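Local coordinates for protein TetR-family transcriptional regulator (Streptomyces coelicolor, PDB 2G7L) that probably acts as a dimeric, DNA-binding transcriptional regulator of the TetR family, at residues A69-L74 and P108-S113; V116-G121 and G148-L153; L153-A158 and R211-V216; R181-A186 and P192-H197. All coordinates share one frame; numbering follows the deposited sequence.

Interaction 1: A69-L74 and P108-S113; sequences AVLDAL and PQLARS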
loop_
_atom_site.group_PDB
_atom_site.type_symbol
_atom_site.label_atom_id
_atom_site.label_comp_id
_atom_site.label_asym_id
_atom_site.label_seq_id
_atom_site.Cartn_x
_atom_site.Cartn_y
_atom_site.Cartn_z
ATOM N N ALA A 69 8.916 14.629 -2.792
ATOM C CA ALA A 69 10.190 15.340 -3.114
ATOM C C ALA A 69 11.348 14.876 -2.237
ATOM O O ALA A 69 12.433 14.632 -2.718
ATOM C CB ALA A 69 9.972 16.845 -2.934
ATOM N N VAL A 70 11.125 14.735 -0.938
ATOM C CA VAL A 70 12.184 14.212 -0.082
ATOM C C VAL A 70 12.492 12.766 -0.428
ATOM O O VAL A 70 13.650 12.310 -0.343
ATOM C CB VAL A 70 11.790 14.301 1.404
ATOM C CG1 VAL A 70 12.796 13.598 2.273
ATOM C CG2 VAL A 70 11.625 15.830 1.828
ATOM N N LEU A 71 11.444 11.989 -0.740
ATOM C CA LEU A 71 11.710 10.590 -1.151
ATOM C C LEU A 71 12.466 10.606 -2.426
ATOM O O LEU A 71 13.448 9.849 -2.568
ATOM C CB LEU A 71 10.419 9.744 -1.289
ATOM C CG LEU A 71 10.632 8.287 -1.713
ATOM C CD1 LEU A 71 11.550 7.597 -0.732
ATOM C CD2 LEU A 71 9.252 7.596 -1.807
ATOM N N ASP A 72 12.044 11.438 -3.373
ATOM C CA ASP A 72 12.805 11.521 -4.625
ATOM C C ASP A 72 14.304 11.767 -4.426
ATOM O O ASP A 72 15.151 11.020 -4.926
ATOM C CB ASP A 72 12.205 12.510 -5.599
ATOM C CG ASP A 72 12.765 12.333 -7.011
ATOM O OD1 ASP A 72 13.946 12.658 -7.194
ATOM O OD2 ASP A 72 12.050 11.915 -7.954
ATOM N N ALA A 73 14.633 12.761 -3.619
ATOM C CA ALA A 73 16.009 13.042 -3.258
ATOM C C ALA A 73 16.728 11.765 -2.815
ATOM O O ALA A 73 17.819 11.460 -3.308
ATOM C CB ALA A 73 16.041 14.107 -2.107
ATOM N N LEU A 74 16.110 11.017 -1.901
ATOM C CA LEU A 74 16.744 9.826 -1.263
ATOM C C LEU A 74 16.955 8.654 -2.239
ATOM O O LEU A 74 17.771 7.751 -2.005
ATOM C CB LEU A 74 15.908 9.371 -0.045
ATOM C CG LEU A 74 15.881 10.345 1.148
ATOM C CD1 LEU A 74 14.617 10.221 1.933
ATOM C CD2 LEU A 74 17.069 10.096 2.097
ATOM N N PRO A 108 9.684 4.525 6.567
ATOM C CA PRO A 108 8.329 3.986 6.296
ATOM C C PRO A 108 7.257 4.996 6.092
ATOM O O PRO A 108 6.369 4.774 5.267
ATOM C CB PRO A 108 8.079 3.032 7.484
ATOM C CG PRO A 108 9.493 2.512 7.785
ATOM C CD PRO A 108 10.262 3.889 7.772
ATOM N N GLN A 109 7.365 6.146 6.758
ATOM C CA GLN A 109 6.432 7.224 6.487
ATOM C C GLN A 109 6.537 7.759 5.078
ATOM O O GLN A 109 5.537 8.187 4.532
ATOM C CB GLN A 109 6.584 8.367 7.493
ATOM C CG GLN A 109 5.600 9.516 7.280
ATOM C CD GLN A 109 4.143 9.075 7.249
ATOM O OE1 GLN A 109 3.694 8.392 8.177
ATOM N NE2 GLN A 109 3.384 9.494 6.197
ATOM N N LEU A 110 7.733 7.708 4.457
ATOM C CA LEU A 110 7.808 8.054 3.026
ATOM C C LEU A 110 7.094 7.060 2.112
ATOM O O LEU A 110 6.435 7.473 1.143
ATOM C CB LEU A 110 9.279 8.272 2.566
ATOM C CG LEU A 110 10.024 9.453 3.277
ATOM C CD1 LEU A 110 11.436 9.608 2.688
ATOM C CD2 LEU A 110 9.196 10.762 3.192
ATOM N N ALA A 111 7.240 5.761 2.391
ATOM C CA ALA A 111 6.386 4.702 1.720
ATOM C C ALA A 111 4.901 5.030 1.919
ATOM O O ALA A 111 4.153 5.077 0.927
ATOM C CB ALA A 111 6.688 3.273 2.237
ATOM N N ARG A 112 4.488 5.349 3.173
ATOM C CA ARG A 112 3.067 5.660 3.426
ATOM C C ARG A 112 2.595 6.828 2.608
ATOM O O ARG A 112 1.493 6.808 2.012
ATOM C CB ARG A 112 2.782 5.915 4.903
ATOM C CG ARG A 112 2.833 4.666 5.743
ATOM C CD ARG A 112 2.858 4.972 7.246
ATOM N NE ARG A 112 3.535 3.847 7.878
ATOM C CZ ARG A 112 3.740 3.699 9.178
ATOM N NH1 ARG A 112 3.268 4.582 10.042
ATOM N NH2 ARG A 112 4.364 2.634 9.629
ATOM N N SER A 113 3.419 7.868 2.532
ATOM C CA SER A 113 3.019 9.046 1.770
ATOM C C SER A 113 3.112 8.817 0.284
ATOM O O SER A 113 2.329 9.387 -0.485
ATOM C CB SER A 113 3.899 10.237 2.170
ATOM O OG SER A 113 3.679 10.549 3.532
#

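Interaction 2: V116-G121 and G148-L153; sequences VARPSG and GVDKLL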
loop_
_atom_site.group_PDB
_atom_site.type_symbol
_atom_site.label_atom_id
_atom_site.label_comp_id
_atom_site.label_asym_id
_atom_site.label_seq_id
_atom_site.Cartn_x
_atom_site.Cartn_y
_atom_site.Cartn_z
ATOM N N VAL A 116 -0.048 8.002 -1.215
ATOM C CA VAL A 116 -0.903 9.162 -1.428
ATOM C C VAL A 116 -0.437 9.994 -2.634
ATOM O O VAL A 116 -1.237 10.361 -3.516
ATOM C CB VAL A 116 -0.930 10.042 -0.167
ATOM C CG1 VAL A 116 -1.942 11.173 -0.332
ATOM C CG2 VAL A 116 -1.264 9.209 1.030
ATOM N N ALA A 117 0.869 10.302 -2.693
ATOM C CA ALA A 117 1.419 10.997 -3.898
ATOM C C ALA A 117 2.783 10.427 -4.202
ATOM O O ALA A 117 3.642 10.412 -3.346
ATOM C CB ALA A 117 1.463 12.519 -3.718
ATOM N N ARG A 118 2.931 9.863 -5.412
ATOM C CA ARG A 118 4.185 9.280 -5.818
ATOM C C ARG A 118 5.172 10.407 -6.121
ATOM O O ARG A 118 4.752 11.449 -6.632
ATOM C CB ARG A 118 4.015 8.447 -7.100
ATOM C CG ARG A 118 3.437 7.061 -6.864
ATOM C CD ARG A 118 3.396 6.300 -8.135
ATOM N NE ARG A 118 2.401 6.833 -9.018
ATOM C CZ ARG A 118 2.241 6.454 -10.287
ATOM N NH1 ARG A 118 3.042 5.532 -10.820
ATOM N NH2 ARG A 118 1.292 7.027 -11.023
ATOM N N PRO A 119 6.484 10.144 -5.914
ATOM C CA PRO A 119 7.508 11.045 -6.402
ATOM C C PRO A 119 7.350 11.352 -7.892
ATOM O O PRO A 119 6.695 10.597 -8.648
ATOM C CB PRO A 119 8.801 10.276 -6.141
ATOM C CG PRO A 119 8.487 9.482 -4.938
ATOM C CD PRO A 119 7.084 8.988 -5.234
ATOM N N SER A 120 7.940 12.478 -8.301
ATOM C CA SER A 120 7.868 12.917 -9.667
ATOM C C SER A 120 9.184 13.598 -10.079
ATOM O O SER A 120 9.227 14.278 -11.079
ATOM C CB SER A 120 6.690 13.870 -9.852
ATOM O OG SER A 120 6.856 15.049 -9.064
ATOM N N GLY A 121 10.262 13.416 -9.334
ATOM C CA GLY A 121 11.462 14.140 -9.699
ATOM C C GLY A 121 12.348 13.299 -10.567
ATOM O O GLY A 121 11.957 12.205 -11.001
ATOM N N GLY A 148 2.732 -3.244 -15.396
ATOM C CA GLY A 148 3.497 -4.042 -14.481
ATOM C C GLY A 148 4.455 -3.291 -13.588
ATOM O O GLY A 148 4.627 -3.597 -12.414
ATOM N N VAL A 149 5.178 -2.334 -14.123
ATOM C CA VAL A 149 6.156 -1.633 -13.275
ATOM C C VAL A 149 5.421 -0.799 -12.180
ATOM O O VAL A 149 5.936 -0.706 -11.123
ATOM C CB VAL A 149 7.112 -0.679 -14.125
ATOM C CG1 VAL A 149 8.040 -1.539 -15.091
ATOM C CG2 VAL A 149 6.280 0.220 -14.951
ATOM N N ASP A 150 4.282 -0.170 -12.486
ATOM C CA ASP A 150 3.387 0.412 -11.464
ATOM C C ASP A 150 3.073 -0.577 -10.327
ATOM O O ASP A 150 3.257 -0.280 -9.124
ATOM C CB ASP A 150 2.094 0.840 -12.165
ATOM C CG ASP A 150 2.143 2.305 -12.659
ATOM O OD1 ASP A 150 3.260 2.791 -13.017
ATOM O OD2 ASP A 150 1.062 2.983 -12.671
ATOM N N LYS A 151 2.695 -1.809 -10.692
ATOM C CA LYS A 151 2.399 -2.862 -9.715
ATOM C C LYS A 151 3.591 -3.302 -8.938
ATOM O O LYS A 151 3.482 -3.496 -7.739
ATOM C CB LYS A 151 1.750 -4.098 -10.401
ATOM C CG LYS A 151 0.246 -3.864 -10.581
ATOM C CD LYS A 151 -0.224 -3.548 -12.005
ATOM C CE LYS A 151 -1.459 -2.460 -12.117
ATOM N NZ LYS A 151 -0.854 -1.175 -12.763
ATOM N N LEU A 152 4.743 -3.503 -9.596
ATOM C CA LEU A 152 6.000 -3.823 -8.843
ATOM C C LEU A 152 6.425 -2.701 -7.869
ATOM O O LEU A 152 6.918 -2.937 -6.762
ATOM C CB LEU A 152 7.125 -4.098 -9.833
ATOM C CG LEU A 152 7.114 -5.389 -10.640
ATOM C CD1 LEU A 152 7.998 -5.227 -11.862
ATOM C CD2 LEU A 152 7.459 -6.634 -9.693
ATOM N N LEU A 153 6.199 -1.453 -8.263
ATOM C CA LEU A 153 6.566 -0.338 -7.378
ATOM C C LEU A 153 5.570 -0.222 -6.218
ATOM O O LEU A 153 5.975 -0.065 -5.050
ATOM C CB LEU A 153 6.665 0.997 -8.184
ATOM C CG LEU A 153 7.948 1.120 -9.069
ATOM C CD1 LEU A 153 7.930 2.313 -10.024
ATOM C CD2 LEU A 153 9.166 1.110 -8.212
#

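Interaction 3: L153-A158 and R211-V216; sequences LQDATA and RWSFDV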
loop_
_atom_site.group_PDB
_atom_site.type_symbol
_atom_site.label_atom_id
_atom_site.label_comp_id
_atom_site.label_asym_id
_atom_site.label_seq_id
_atom_site.Cartn_x
_atom_site.Cartn_y
_atom_site.Cartn_z
ATOM N N LEU A 153 6.199 -1.453 -8.263
ATOM C CA LEU A 153 6.566 -0.338 -7.378
ATOM C C LEU A 153 5.570 -0.222 -6.218
ATOM O O LEU A 153 5.975 -0.065 -5.050
ATOM C CB LEU A 153 6.665 0.997 -8.184
ATOM C CG LEU A 153 7.948 1.120 -9.069
ATOM C CD1 LEU A 153 7.930 2.313 -10.024
ATOM C CD2 LEU A 153 9.166 1.110 -8.212
ATOM N N GLN A 154 4.280 -0.250 -6.560
ATOM C CA GLN A 154 3.235 -0.168 -5.538
ATOM C C GLN A 154 3.361 -1.273 -4.495
ATOM O O GLN A 154 3.102 -1.064 -3.348
ATOM C CB GLN A 154 1.854 -0.240 -6.147
ATOM C CG GLN A 154 0.769 0.162 -5.091
ATOM C CD GLN A 154 -0.559 -0.252 -5.543
ATOM O OE1 GLN A 154 -1.281 0.519 -6.137
ATOM N NE2 GLN A 154 -0.876 -1.522 -5.340
ATOM N N ASP A 155 3.759 -2.452 -4.922
ATOM C CA ASP A 155 3.899 -3.622 -4.051
ATOM C C ASP A 155 5.033 -3.422 -3.041
ATOM O O ASP A 155 4.862 -3.718 -1.842
ATOM C CB ASP A 155 4.138 -4.854 -4.931
ATOM C CG ASP A 155 4.516 -6.118 -4.120
ATOM O OD1 ASP A 155 3.676 -6.560 -3.264
ATOM O OD2 ASP A 155 5.637 -6.654 -4.356
ATOM N N ALA A 156 6.194 -2.930 -3.489
ATOM C CA ALA A 156 7.294 -2.688 -2.555
ATOM C C ALA A 156 6.914 -1.586 -1.577
ATOM O O ALA A 156 7.138 -1.685 -0.371
ATOM C CB ALA A 156 8.613 -2.311 -3.321
ATOM N N THR A 157 6.283 -0.548 -2.113
ATOM C CA THR A 157 5.845 0.589 -1.328
ATOM C C THR A 157 4.828 0.184 -0.299
ATOM O O THR A 157 4.920 0.625 0.832
ATOM C CB THR A 157 5.179 1.655 -2.218
ATOM O OG1 THR A 157 6.032 1.950 -3.342
ATOM C CG2 THR A 157 4.905 2.927 -1.447
ATOM N N ALA A 158 3.807 -0.612 -0.692
ATOM C CA ALA A 158 2.798 -1.099 0.295
ATOM C C ALA A 158 3.463 -1.919 1.375
ATOM O O ALA A 158 3.139 -1.756 2.540
ATOM C CB ALA A 158 1.661 -1.875 -0.383
ATOM N N ARG A 211 10.612 -11.648 -1.449
ATOM C CA ARG A 211 11.244 -12.532 -2.506
ATOM C C ARG A 211 10.142 -13.219 -3.285
ATOM O O ARG A 211 10.107 -13.226 -4.514
ATOM C CB ARG A 211 12.180 -13.621 -1.923
ATOM C CG ARG A 211 13.676 -13.238 -1.728
ATOM C CD ARG A 211 14.607 -14.465 -1.579
ATOM N NE ARG A 211 14.700 -15.270 -2.815
ATOM C CZ ARG A 211 15.496 -14.977 -3.860
ATOM N NH1 ARG A 211 16.287 -13.889 -3.842
ATOM N NH2 ARG A 211 15.502 -15.762 -4.935
ATOM N N TRP A 212 9.191 -13.762 -2.536
ATOM C CA TRP A 212 8.015 -14.397 -3.149
ATOM C C TRP A 212 7.127 -13.430 -3.940
ATOM O O TRP A 212 6.771 -13.738 -5.049
ATOM C CB TRP A 212 7.178 -15.145 -2.063
ATOM C CG TRP A 212 6.112 -15.993 -2.660
ATOM C CD1 TRP A 212 6.296 -17.133 -3.389
ATOM C CD2 TRP A 212 4.686 -15.760 -2.627
ATOM N NE1 TRP A 212 5.099 -17.623 -3.808
ATOM C CE2 TRP A 212 4.085 -16.826 -3.349
ATOM C CE3 TRP A 212 3.863 -14.758 -2.058
ATOM C CZ2 TRP A 212 2.703 -16.934 -3.529
ATOM C CZ3 TRP A 212 2.498 -14.833 -2.270
ATOM C CH2 TRP A 212 1.919 -15.945 -2.970
ATOM N N SER A 213 6.712 -12.263 -3.423
ATOM C CA SER A 213 5.777 -11.534 -4.313
ATOM C C SER A 213 6.409 -10.930 -5.586
ATOM O O SER A 213 5.732 -10.665 -6.631
ATOM C CB SER A 213 4.982 -10.490 -3.552
ATOM O OG SER A 213 5.826 -9.493 -3.112
ATOM N N PHE A 214 7.701 -10.685 -5.531
ATOM C CA PHE A 214 8.413 -10.309 -6.763
ATOM C C PHE A 214 8.187 -11.350 -7.885
ATOM O O PHE A 214 7.699 -11.047 -9.005
ATOM C CB PHE A 214 9.927 -10.118 -6.478
ATOM C CG PHE A 214 10.738 -9.914 -7.745
ATOM C CD1 PHE A 214 10.853 -8.651 -8.314
ATOM C CD2 PHE A 214 11.305 -10.992 -8.418
ATOM C CE1 PHE A 214 11.570 -8.485 -9.541
ATOM C CE2 PHE A 214 12.016 -10.819 -9.641
ATOM C CZ PHE A 214 12.152 -9.569 -10.174
ATOM N N ASP A 215 8.507 -12.599 -7.568
ATOM C CA ASP A 215 8.199 -13.744 -8.509
ATOM C C ASP A 215 6.736 -13.876 -8.840
ATOM O O ASP A 215 6.376 -13.996 -9.992
ATOM C CB ASP A 215 8.733 -15.046 -7.893
ATOM C CG ASP A 215 10.244 -15.091 -7.908
ATOM O OD1 ASP A 215 10.771 -14.653 -8.953
ATOM O OD2 ASP A 215 10.886 -15.563 -6.923
ATOM N N VAL A 216 5.867 -13.756 -7.845
ATOM C CA VAL A 216 4.433 -13.831 -8.125
ATOM C C VAL A 216 4.057 -12.779 -9.132
ATOM O O VAL A 216 3.295 -13.015 -10.099
ATOM C CB VAL A 216 3.586 -13.608 -6.775
ATOM C CG1 VAL A 216 2.157 -13.432 -7.048
ATOM C CG2 VAL A 216 3.844 -14.693 -5.830
#

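Interaction 4: R181-A186 and P192-H197; sequences RALRDA and PAIASH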
loop_
_atom_site.group_PDB
_atom_site.type_symbol
_atom_site.label_atom_id
_atom_site.label_comp_id
_atom_site.label_asym_id
_atom_site.label_seq_id
_atom_site.Cartn_x
_atom_site.Cartn_y
_atom_site.Cartn_z
ATOM N N ARG A 181 -2.332 -12.506 16.391
ATOM C CA ARG A 181 -2.930 -13.150 17.588
ATOM C C ARG A 181 -4.337 -13.719 17.291
ATOM O O ARG A 181 -4.614 -14.895 17.602
ATOM C CB ARG A 181 -2.964 -12.190 18.791
ATOM C CG ARG A 181 -1.550 -11.839 19.308
ATOM C CD ARG A 181 -1.477 -11.094 20.665
ATOM N NE ARG A 181 -2.000 -9.724 20.610
ATOM C CZ ARG A 181 -1.311 -8.664 20.167
ATOM N NH1 ARG A 181 -0.057 -8.812 19.701
ATOM N NH2 ARG A 181 -1.893 -7.453 20.170
ATOM N N ALA A 182 -5.189 -12.906 16.659
ATOM C CA ALA A 182 -6.559 -13.291 16.355
ATOM C C ALA A 182 -6.631 -14.494 15.403
ATOM O O ALA A 182 -7.567 -15.315 15.491
ATOM C CB ALA A 182 -7.340 -12.104 15.806
ATOM N N LEU A 183 -5.651 -14.588 14.499
ATOM C CA LEU A 183 -5.547 -15.689 13.549
ATOM C C LEU A 183 -5.099 -16.963 14.282
ATOM O O LEU A 183 -5.724 -18.013 14.096
ATOM C CB LEU A 183 -4.599 -15.367 12.387
ATOM C CG LEU A 183 -5.026 -14.820 10.997
ATOM C CD1 LEU A 183 -6.564 -14.788 10.625
ATOM C CD2 LEU A 183 -4.308 -13.574 10.548
ATOM N N ARG A 184 -4.052 -16.868 15.114
ATOM C CA ARG A 184 -3.659 -17.996 15.982
ATOM C C ARG A 184 -4.813 -18.539 16.906
ATOM O O ARG A 184 -4.828 -19.729 17.236
ATOM C CB ARG A 184 -2.386 -17.682 16.797
ATOM C CG ARG A 184 -1.291 -17.003 15.996
ATOM C CD ARG A 184 0.084 -16.979 16.680
ATOM N NE ARG A 184 0.969 -17.966 16.054
ATOM C CZ ARG A 184 2.138 -17.715 15.452
ATOM N NH1 ARG A 184 2.643 -16.482 15.409
ATOM N NH2 ARG A 184 2.825 -18.721 14.910
ATOM N N ASP A 185 -5.766 -17.677 17.270
ATOM C CA ASP A 185 -6.852 -17.972 18.224
ATOM C C ASP A 185 -8.176 -18.337 17.577
ATOM O O ASP A 185 -9.079 -18.835 18.285
ATOM C CB ASP A 185 -7.184 -16.755 19.106
ATOM C CG ASP A 185 -6.108 -16.434 20.098
ATOM O OD1 ASP A 185 -5.435 -17.371 20.597
ATOM O OD2 ASP A 185 -5.951 -15.227 20.398
ATOM N N ALA A 186 -8.333 -18.010 16.282
ATOM C CA ALA A 186 -9.495 -18.460 15.507
ATOM C C ALA A 186 -9.694 -19.953 15.777
ATOM O O ALA A 186 -8.726 -20.723 15.854
ATOM C CB ALA A 186 -9.322 -18.196 14.006
ATOM N N PRO A 192 -12.332 -22.957 9.683
ATOM C CA PRO A 192 -11.494 -24.096 9.315
ATOM C C PRO A 192 -10.438 -23.734 8.208
ATOM O O PRO A 192 -9.319 -24.218 8.251
ATOM C CB PRO A 192 -12.517 -25.112 8.807
ATOM C CG PRO A 192 -13.625 -24.224 8.222
ATOM C CD PRO A 192 -13.726 -23.132 9.223
ATOM N N ALA A 193 -10.792 -22.865 7.272
ATOM C CA ALA A 193 -9.826 -22.445 6.221
ATOM C C ALA A 193 -8.646 -21.761 6.902
ATOM O O ALA A 193 -7.509 -22.083 6.581
ATOM C CB ALA A 193 -10.482 -21.551 5.166
ATOM N N ILE A 194 -8.888 -20.914 7.911
ATOM C CA ILE A 194 -7.762 -20.296 8.667
ATOM C C ILE A 194 -6.914 -21.335 9.375
ATOM O O ILE A 194 -5.677 -21.324 9.271
ATOM C CB ILE A 194 -8.206 -19.192 9.624
ATOM C CG1 ILE A 194 -8.801 -18.011 8.819
ATOM C CG2 ILE A 194 -7.018 -18.726 10.473
ATOM C CD1 ILE A 194 -9.601 -16.913 9.657
ATOM N N ALA A 195 -7.552 -22.270 10.068
ATOM C CA ALA A 195 -6.772 -23.264 10.794
ATOM C C ALA A 195 -5.946 -24.087 9.827
ATOM O O ALA A 195 -4.770 -24.376 10.092
ATOM C CB ALA A 195 -7.703 -24.211 11.658
ATOM N N SER A 196 -6.594 -24.498 8.741
ATOM C CA SER A 196 -5.966 -25.255 7.647
ATOM C C SER A 196 -4.631 -24.612 7.134
ATOM O O SER A 196 -3.639 -25.298 6.764
ATOM C CB SER A 196 -7.027 -25.343 6.548
ATOM O OG SER A 196 -6.565 -26.052 5.433
ATOM N N HIS A 197 -4.591 -23.281 7.167
ATOM C CA HIS A 197 -3.470 -22.519 6.575
ATOM C C HIS A 197 -2.476 -21.893 7.562
ATOM O O HIS A 197 -1.570 -21.168 7.161
ATOM C CB HIS A 197 -4.015 -21.522 5.598
ATOM C CG HIS A 197 -4.639 -22.171 4.394
ATOM N ND1 HIS A 197 -5.995 -22.385 4.279
ATOM C CD2 HIS A 197 -4.089 -22.641 3.248
ATOM C CE1 HIS A 197 -6.261 -22.939 3.110
ATOM N NE2 HIS A 197 -5.118 -23.106 2.465
#

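Interaction 1: A69-L74 and P108-S113
Leu110 points its CD1 methyl into helix 63-74, where Val70, Leu71 and Leu74 receive it, one side chain of the second helix meeting three of the first. Against Leu71 it slides past in the reverse direction: Leu71 CD1 lies 4.0 Å from Leu110 CD1 and 4.1 Å from Leu110 CB, so it runs alongside the base of its neighbour. Leu71 gets there because CG is anti to the backbone N (chi1 180°). Leu74 instead crosses Leu110 at about a right angle; the modelled 3.3 Å between Leu74 CD1 and Leu110 CD1 is tighter than normal van der Waals contact, and its exact value is doubtful. Val70 CG1 approaches the same Leu110 CD1 at 4.2 Å. The contact is consistent with the TetR-family joint, in which the helix corresponding to 63-74 links the helix-turn-helix head to the regulatory body and, in relatives, relays ligand binding to DNA by its movement. Here the short helix axes cross at -121°, with 10.2 Å between them, and Leu37 also touches Leu110. Polar atoms add a second tie at one flank. Gln109 NE2 donates to Ser113 OG (2.9 Å), with the hydroxyl nearly in the amide plane, and Ser113 OG also hydrogen-bonds His67 of helix 63-74.

Interaction 2: V116-G121 and G148-L153
Arg118 reaches from the linker between helices 108-116 and 122-136 to Asp150 on helix 142-161, within the all-helical regulatory domain of the TetR fold. Before it, Val116 packs on Ala64 and on Arg112 of the second subunit, and Ala117 rests against Ala64 and Glu65, so this part of the chain touches helix 63-74 and, through Val116, the second subunit. At Arg118 the chain turns its side chain across to the neighbouring helix. CG is anti to the carbonyl carbon, and a bend at chi3 (-70°) directs the guanidinium to the carboxylate. NH1 is the atom that meets it, in a long salt bridge of 3.5 Å from Arg118 NH1 to Asp150 OD1. OD1 lies at the edge of the guanidinium, near its plane, yet the two flat groups stand 86° apart, so NH1 alone faces the carboxylate, and this is not a coplanar, two-point pairing. Asp150 OD2 also pairs with Arg209 of the second subunit, which gives the aspartate arginine partners from both chains and would tend to stabilise its negative charge. Pro119 then packs on Leu71 and Tyr124, while its carbonyl accepts from the Thr179 hydroxyl of the second subunit. Finally Gly121 takes the N-cap position of helix 122-136, and its backbone N makes a weak hydrogen bond to Asp72 OD2.

Interaction 3: L153-A158 and R211-V216
Two first torsions bring Asp155 and Ser213 together between neighbouring helices: chi1 of Asp155 (171°) swings CG to the far side from the backbone N, extending the carboxylate outward, while Ser213 places OG between its backbone N and carbonyl carbon (chi1 67°), turning the hydroxyl to meet it. Asp155 OD2 is the nearer oxygen, at 3.1 Å from Ser213 OG, whereas Asp155 OD1 stays at 3.6 Å from the same atom. A hydrogen bond from the hydroxyl to OD2 is plausible but not settled, since that proton has another acceptor within reach. The contact is narrow: the nearest CA atoms, those of Asp155 and Ser213, are 8.1 Å apart, and this single polar pair spans the gap. Other contacts lie within each helix or go to neighbouring parts. On helix 142-161, Leu153 O takes both the backbone N and the side chain of Thr157, with Thr157 OG1 only 2.6 Å from Leu153 O and lying above the carbonyl plane. On helix 206-223, the CG2 methyl of Val216 sits over the centre of one face of the Trp212 indole, whose NE1 donates to Thr224 O of the second subunit. Asp155 itself packs on Gln154 of that subunit. Helices 142-161 and 206-223 from both chains thus come together in a manner consistent with the four-helix dimer interface typical of TetR-family regulators.

Interaction 4: R181-A186 and P192-H197
Just before Ile194, the residue that packs on Leu183 and Ala186, the carbonyl O of Ala193 is gripped by the His197 ring: His197 ND1 donates to Ala193 O over 2.8 Å, at an N-H...O angle of 160°. The bond lies close to the imidazole plane and fixes the rotation of the ring, and the backbone N of His197 adds a weak bond to the same oxygen. The surroundings form a helix-loop-helix excursion of the regulatory domain: helix 178-185, a short loop, then helix 192-197. It lies as an arm against the second subunit, whose Glu129 accepts bonds from the backbone N atoms of Ala193 and Ile194, at the start of the second helix. Between the two helices the contact is apolar. Leu183 and Ile194 cross at about a right angle, with Leu183 CD1 set 3.8 Å from Ile194 CD1. Both branches of Ile194 meet the leucine: CG1, anti to the carbonyl carbon (chi1 -64°), carries CD1 there, and Ile194 CG2 lies 4.0 Å from Leu183 CD1. The same CG2 also faces the loop residue Ala186, whose CB lies 4.3 Å from Ile194 CG2.

Overall arrangement
Followed from the N terminus, interaction 1 closes the first loop, bringing helix 108-116 back onto helix 63-74 and so joining the DNA-binding head to the regulatory domain. Interaction 2 opens only afterwards, tying the linker after helix 108-116 to helix 142-161; the two contacts touch directly. Interaction 3 continues on the same helix, shares Leu153 with interaction 2, and reaches ahead to helix 206-223, closing the longest loop. Interaction 4, a local contact between two short consecutive helices, falls within that loop, about 11 Å away at the nearest atoms. None of the loops cross, and all four contacts reach the second subunit, interaction 1 through one residue.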